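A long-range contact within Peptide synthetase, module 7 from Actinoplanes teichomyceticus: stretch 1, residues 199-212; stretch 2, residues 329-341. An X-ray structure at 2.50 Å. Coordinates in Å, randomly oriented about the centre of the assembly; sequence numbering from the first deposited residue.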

# COMPACT_ATOMS: atom_id res chain seq x y z
N SER B 199 31.26 19.11 0.51
CA SER B 199 30.12 18.38 -0.03
C SER B 199 29.51 17.40 0.96
O SER B 199 30.15 16.97 1.93
CB SER B 199 30.51 17.62 -1.27
OG SER B 199 31.27 16.49 -0.90
N LEU B 200 28.26 17.04 0.68
CA LEU B 200 27.53 16.03 1.42
C LEU B 200 28.29 14.70 1.49
O LEU B 200 28.55 14.17 2.57
CB LEU B 200 26.16 15.80 0.77
CG LEU B 200 25.37 14.70 1.46
CD1 LEU B 200 25.14 15.10 2.92
CD2 LEU B 200 24.05 14.47 0.76
N ILE B 201 28.64 14.17 0.33
CA ILE B 201 29.32 12.89 0.25
C ILE B 201 30.60 12.85 1.10
O ILE B 201 30.88 11.83 1.73
CB ILE B 201 29.63 12.54 -1.22
CG1 ILE B 201 30.06 11.08 -1.35
CG2 ILE B 201 30.65 13.47 -1.78
CD1 ILE B 201 28.98 10.10 -0.90
N ASN B 202 31.35 13.96 1.18
CA ASN B 202 32.58 13.99 1.97
C ASN B 202 32.29 13.89 3.46
O ASN B 202 32.97 13.17 4.18
CB ASN B 202 33.39 15.25 1.67
CG ASN B 202 34.29 15.07 0.47
OD1 ASN B 202 34.76 13.97 0.18
ND2 ASN B 202 34.53 16.15 -0.25
N ASP B 203 31.27 14.62 3.90
CA ASP B 203 30.80 14.52 5.27
C ASP B 203 30.43 13.08 5.65
O ASP B 203 30.64 12.64 6.78
CB ASP B 203 29.61 15.44 5.49
CG ASP B 203 29.13 15.44 6.92
OD1 ASP B 203 29.98 15.63 7.81
OD2 ASP B 203 27.92 15.23 7.17
N GLN B 204 29.87 12.34 4.69
CA GLN B 204 29.39 10.99 4.99
C GLN B 204 30.53 9.97 4.88
O GLN B 204 30.56 8.99 5.62
CB GLN B 204 28.20 10.61 4.07
CG GLN B 204 26.92 11.37 4.41
CD GLN B 204 25.70 10.97 3.59
OE1 GLN B 204 25.71 9.96 2.89
NE2 GLN B 204 24.64 11.77 3.68
N ILE B 205 31.47 10.22 3.99
CA ILE B 205 32.64 9.35 3.89
C ILE B 205 33.44 9.42 5.19
O ILE B 205 33.94 8.42 5.68
CB ILE B 205 33.53 9.72 2.67
CG1 ILE B 205 32.95 9.12 1.39
CG2 ILE B 205 34.96 9.26 2.86
CD1 ILE B 205 33.53 9.72 0.13
N THR B 206 33.52 10.62 5.75
CA THR B 206 34.23 10.83 7.00
C THR B 206 33.55 10.10 8.14
O THR B 206 34.21 9.45 8.96
CB THR B 206 34.32 12.33 7.30
OG1 THR B 206 35.18 12.94 6.33
CG2 THR B 206 34.86 12.60 8.71
N PHE B 207 32.22 10.17 8.17
CA PHE B 207 31.47 9.43 9.18
C PHE B 207 31.77 7.93 9.18
O PHE B 207 32.03 7.36 10.23
CB PHE B 207 29.96 9.60 9.00
CG PHE B 207 29.18 8.71 9.91
CD1 PHE B 207 28.97 9.07 11.22
CD2 PHE B 207 28.71 7.48 9.47
CE1 PHE B 207 28.29 8.24 12.08
CE2 PHE B 207 28.02 6.64 10.33
CZ PHE B 207 27.81 7.02 11.63
N TRP B 208 31.73 7.30 8.02
CA TRP B 208 31.84 5.85 7.99
C TRP B 208 33.27 5.38 8.22
O TRP B 208 33.47 4.35 8.88
CB TRP B 208 31.30 5.28 6.66
CG TRP B 208 29.81 5.32 6.63
CD1 TRP B 208 29.02 6.17 5.91
CD2 TRP B 208 28.91 4.51 7.40
NE1 TRP B 208 27.69 5.93 6.17
CE2 TRP B 208 27.60 4.91 7.08
CE3 TRP B 208 29.10 3.47 8.32
CZ2 TRP B 208 26.47 4.32 7.64
CZ3 TRP B 208 27.97 2.88 8.89
CH2 TRP B 208 26.68 3.31 8.55
N ARG B 209 34.25 6.10 7.68
CA ARG B 209 35.65 5.74 7.91
C ARG B 209 35.92 5.79 9.40
O ARG B 209 36.66 4.97 9.93
CB ARG B 209 36.61 6.68 7.16
CG ARG B 209 36.66 6.48 5.65
CD ARG B 209 37.47 7.60 4.98
NE ARG B 209 38.78 7.73 5.61
CZ ARG B 209 39.89 7.12 5.19
NH1 ARG B 209 39.85 6.34 4.11
NH2 ARG B 209 41.03 7.30 5.83
N ASN B 210 35.30 6.77 10.07
CA ASN B 210 35.44 6.95 11.51
C ASN B 210 34.65 5.90 12.30
O ASN B 210 35.21 5.23 13.17
CB ASN B 210 34.99 8.36 11.92
CG ASN B 210 36.00 9.45 11.52
OD1 ASN B 210 37.17 9.16 11.27
ND2 ASN B 210 35.54 10.70 11.48
N HIS B 211 33.37 5.74 11.99
CA HIS B 211 32.52 4.76 12.66
C HIS B 211 33.11 3.34 12.51
O HIS B 211 33.13 2.59 13.48
CB HIS B 211 31.09 4.83 12.09
CG HIS B 211 30.12 3.89 12.74
ND1 HIS B 211 29.53 4.14 13.96
CD2 HIS B 211 29.60 2.71 12.31
CE1 HIS B 211 28.71 3.15 14.27
NE2 HIS B 211 28.73 2.27 13.28
N LEU B 212 33.59 2.99 11.33
CA LEU B 212 34.02 1.61 11.05
C LEU B 212 35.54 1.40 11.11
O LEU B 212 36.04 0.34 10.73
CB LEU B 212 33.51 1.15 9.68
CG LEU B 212 31.99 0.95 9.56
CD1 LEU B 212 31.60 0.48 8.15
CD2 LEU B 212 31.47 -0.01 10.62
N GLU B 329 21.71 4.70 19.98
CA GLU B 329 22.54 5.86 19.72
C GLU B 329 23.29 5.71 18.39
O GLU B 329 23.27 6.62 17.56
CB GLU B 329 23.53 6.08 20.85
CG GLU B 329 24.46 7.22 20.58
CD GLU B 329 25.23 7.63 21.81
OE1 GLU B 329 26.40 7.21 21.94
OE2 GLU B 329 24.66 8.38 22.64
N ALA B 330 23.92 4.56 18.18
CA ALA B 330 24.63 4.26 16.94
C ALA B 330 23.74 4.34 15.70
O ALA B 330 24.13 4.90 14.68
CB ALA B 330 25.29 2.90 17.02
N VAL B 331 22.53 3.78 15.79
CA VAL B 331 21.64 3.75 14.64
C VAL B 331 21.18 5.16 14.27
O VAL B 331 21.26 5.56 13.11
CB VAL B 331 20.40 2.86 14.90
CG1 VAL B 331 19.38 3.01 13.78
CG2 VAL B 331 20.82 1.41 15.04
N ARG B 332 20.71 5.90 15.28
CA ARG B 332 20.28 7.29 15.14
C ARG B 332 21.34 8.17 14.44
O ARG B 332 21.01 8.98 13.57
CB ARG B 332 19.91 7.84 16.52
CG ARG B 332 20.15 9.32 16.77
CD ARG B 332 19.33 9.76 17.98
NE ARG B 332 17.93 9.35 17.83
CZ ARG B 332 17.08 9.15 18.84
NH1 ARG B 332 17.47 9.32 20.10
NH2 ARG B 332 15.82 8.78 18.58
N GLU B 333 22.61 7.99 14.78
CA GLU B 333 23.69 8.72 14.12
C GLU B 333 23.96 8.21 12.69
O GLU B 333 24.08 9.00 11.75
CB GLU B 333 24.97 8.62 14.96
CG GLU B 333 25.94 9.78 14.79
CD GLU B 333 27.30 9.52 15.45
OE1 GLU B 333 27.49 8.43 16.03
OE2 GLU B 333 28.18 10.42 15.38
N ALA B 334 24.06 6.89 12.51
CA ALA B 334 24.36 6.33 11.20
C ALA B 334 23.24 6.59 10.20
O ALA B 334 23.50 6.84 9.03
CB ALA B 334 24.63 4.83 11.31
N ARG B 335 21.99 6.53 10.68
CA ARG B 335 20.76 6.81 9.93
C ARG B 335 20.85 8.04 9.03
O ARG B 335 20.19 8.11 8.00
CB ARG B 335 19.60 7.03 10.91
CG ARG B 335 18.26 6.52 10.46
CD ARG B 335 18.03 5.09 10.94
NE ARG B 335 16.90 4.44 10.26
CZ ARG B 335 16.60 3.16 10.38
NH1 ARG B 335 17.34 2.37 11.16
NH2 ARG B 335 15.57 2.65 9.73
N GLN B 336 21.66 9.00 9.43
CA GLN B 336 21.72 10.27 8.74
C GLN B 336 22.73 10.30 7.61
O GLN B 336 22.82 11.28 6.87
CB GLN B 336 22.03 11.37 9.75
CG GLN B 336 20.91 11.59 10.75
CD GLN B 336 21.32 12.53 11.84
OE1 GLN B 336 22.50 12.61 12.21
NE2 GLN B 336 20.35 13.28 12.36
N HIS B 337 23.50 9.23 7.46
CA HIS B 337 24.57 9.20 6.47
C HIS B 337 24.39 8.06 5.48
O HIS B 337 25.34 7.31 5.22
CB HIS B 337 25.91 9.07 7.19
CG HIS B 337 26.09 10.07 8.29
ND1 HIS B 337 26.61 11.33 8.08
CD2 HIS B 337 25.83 9.99 9.62
CE1 HIS B 337 26.65 11.99 9.23
NE2 HIS B 337 26.18 11.20 10.17
N LEU B 338 23.19 7.95 4.91
CA LEU B 338 22.84 6.81 4.05
C LEU B 338 22.93 7.08 2.55
O LEU B 338 22.65 6.19 1.75
CB LEU B 338 21.44 6.32 4.37
CG LEU B 338 21.25 5.76 5.78
CD1 LEU B 338 19.88 5.12 5.89
CD2 LEU B 338 22.38 4.76 6.09
N ASP B 339 23.32 8.29 2.16
CA ASP B 339 23.49 8.62 0.75
C ASP B 339 24.72 7.92 0.14
O ASP B 339 24.71 7.59 -1.05
CB ASP B 339 23.60 10.15 0.57
CG ASP B 339 22.35 10.88 1.03
OD1 ASP B 339 21.37 10.94 0.26
OD2 ASP B 339 22.32 11.39 2.18
N VAL B 340 25.76 7.68 0.93
CA VAL B 340 26.83 6.81 0.46
C VAL B 340 26.28 5.42 0.28
O VAL B 340 25.70 4.85 1.21
CB VAL B 340 28.01 6.66 1.44
CG1 VAL B 340 29.24 6.25 0.66
CG2 VAL B 340 28.28 7.89 2.18
N PRO B 341 26.48 4.84 -0.91
CA PRO B 341 26.11 3.44 -1.05
C PRO B 341 27.00 2.60 -0.16
O PRO B 341 28.20 2.88 -0.03
CB PRO B 341 26.35 3.13 -2.53
CG PRO B 341 26.48 4.45 -3.19
CD PRO B 341 27.02 5.40 -2.16
O HOH W 1 30.21 6.69 14.94

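The most unusual feature of this contact is how much of it depends on one amide. Gln204, buried in the middle of helix 200-211, extends its side chain (chi1 m, chi2 t) toward the irregular segment that follows helix 329-334 and uses both ends of its carboxamide there. Gln204 NE2 donates to Asp339 OD2 at 2.8 Å, with a nearly straight N-H...O angle of 172°, while Gln204 OE1 accepts from Val340 N at 3.0 Å and also lies 3.0 Å from Asp339 N. Glutamine suits the position because it carries a donor and an acceptor on one planar group, with enough methylene length to bring both to a partner that offers a carboxylate and a backbone NH side by side. Asp339 OD1 is hydrogen-bonded elsewhere in the structure, and OD2 receives the amide.

One turn along the helix, Trp208 applies a second polar rule. Its NE1 donates to His337 O at 2.9 Å, again at 172°, with the carbonyl near the plane of the indole. A loop carbonyl thus gains a partner from a side chain that is otherwise largely hydrocarbon. The same ring also fills space: Trp208 CH2 lies 3.8 Å from Ala334 CB, and Trp208 CD1 lies 4.2 Å from Val340 CG2.

His337 has the largest area covered by the opposing stretch, and it is stacked as well as bonded through its backbone. Its imidazole and the Phe207 ring form an offset stack, with centroids 4.1 Å apart and planes only 8° from parallel; Phe207 CB sits over the imidazole face, 3.9 Å from the centroid. Phe207, with chi1 t, points its CA-to-CB bond toward the second stretch, so both its CB and its ring can lie against the flat histidine. The edge of that imidazole faces Gln204, whose CG is 3.7 Å from His337 ND1. A type I turn from Ala334 to His337, closed by His337 N donating to Ala334 O at 2.9 Å, leads the chain out of its helix and into this site.

Small residues matter where aromatic rings come close. At Ala334 the chain passes near enough for Phe207 CZ to come within 3.5 Å of its CA, while its single methyl also meets the indole. Farther along, Val340 CG2 packs 3.3 Å from Gln204 CB and 3.9 Å from Ile201 CD1, giving the amide a hydrocarbon border beside its hydrogen bonds.

The helix axes run at 155°, close to antiparallel, but stay 12.2 Å apart at their closest, and much of the contact is made by the segment beyond helix 329-334. Within the second helix, a looser margin forms: His211 CE1 is 4.4 Å from Ala330 CB, and a water 2.8 Å from His211 ND1 donates a weak hydrogen bond to Glu333 OE1 at 3.4 Å. In all, the two stretches bury 663 Å², combining directed polar bonds with close ring packing.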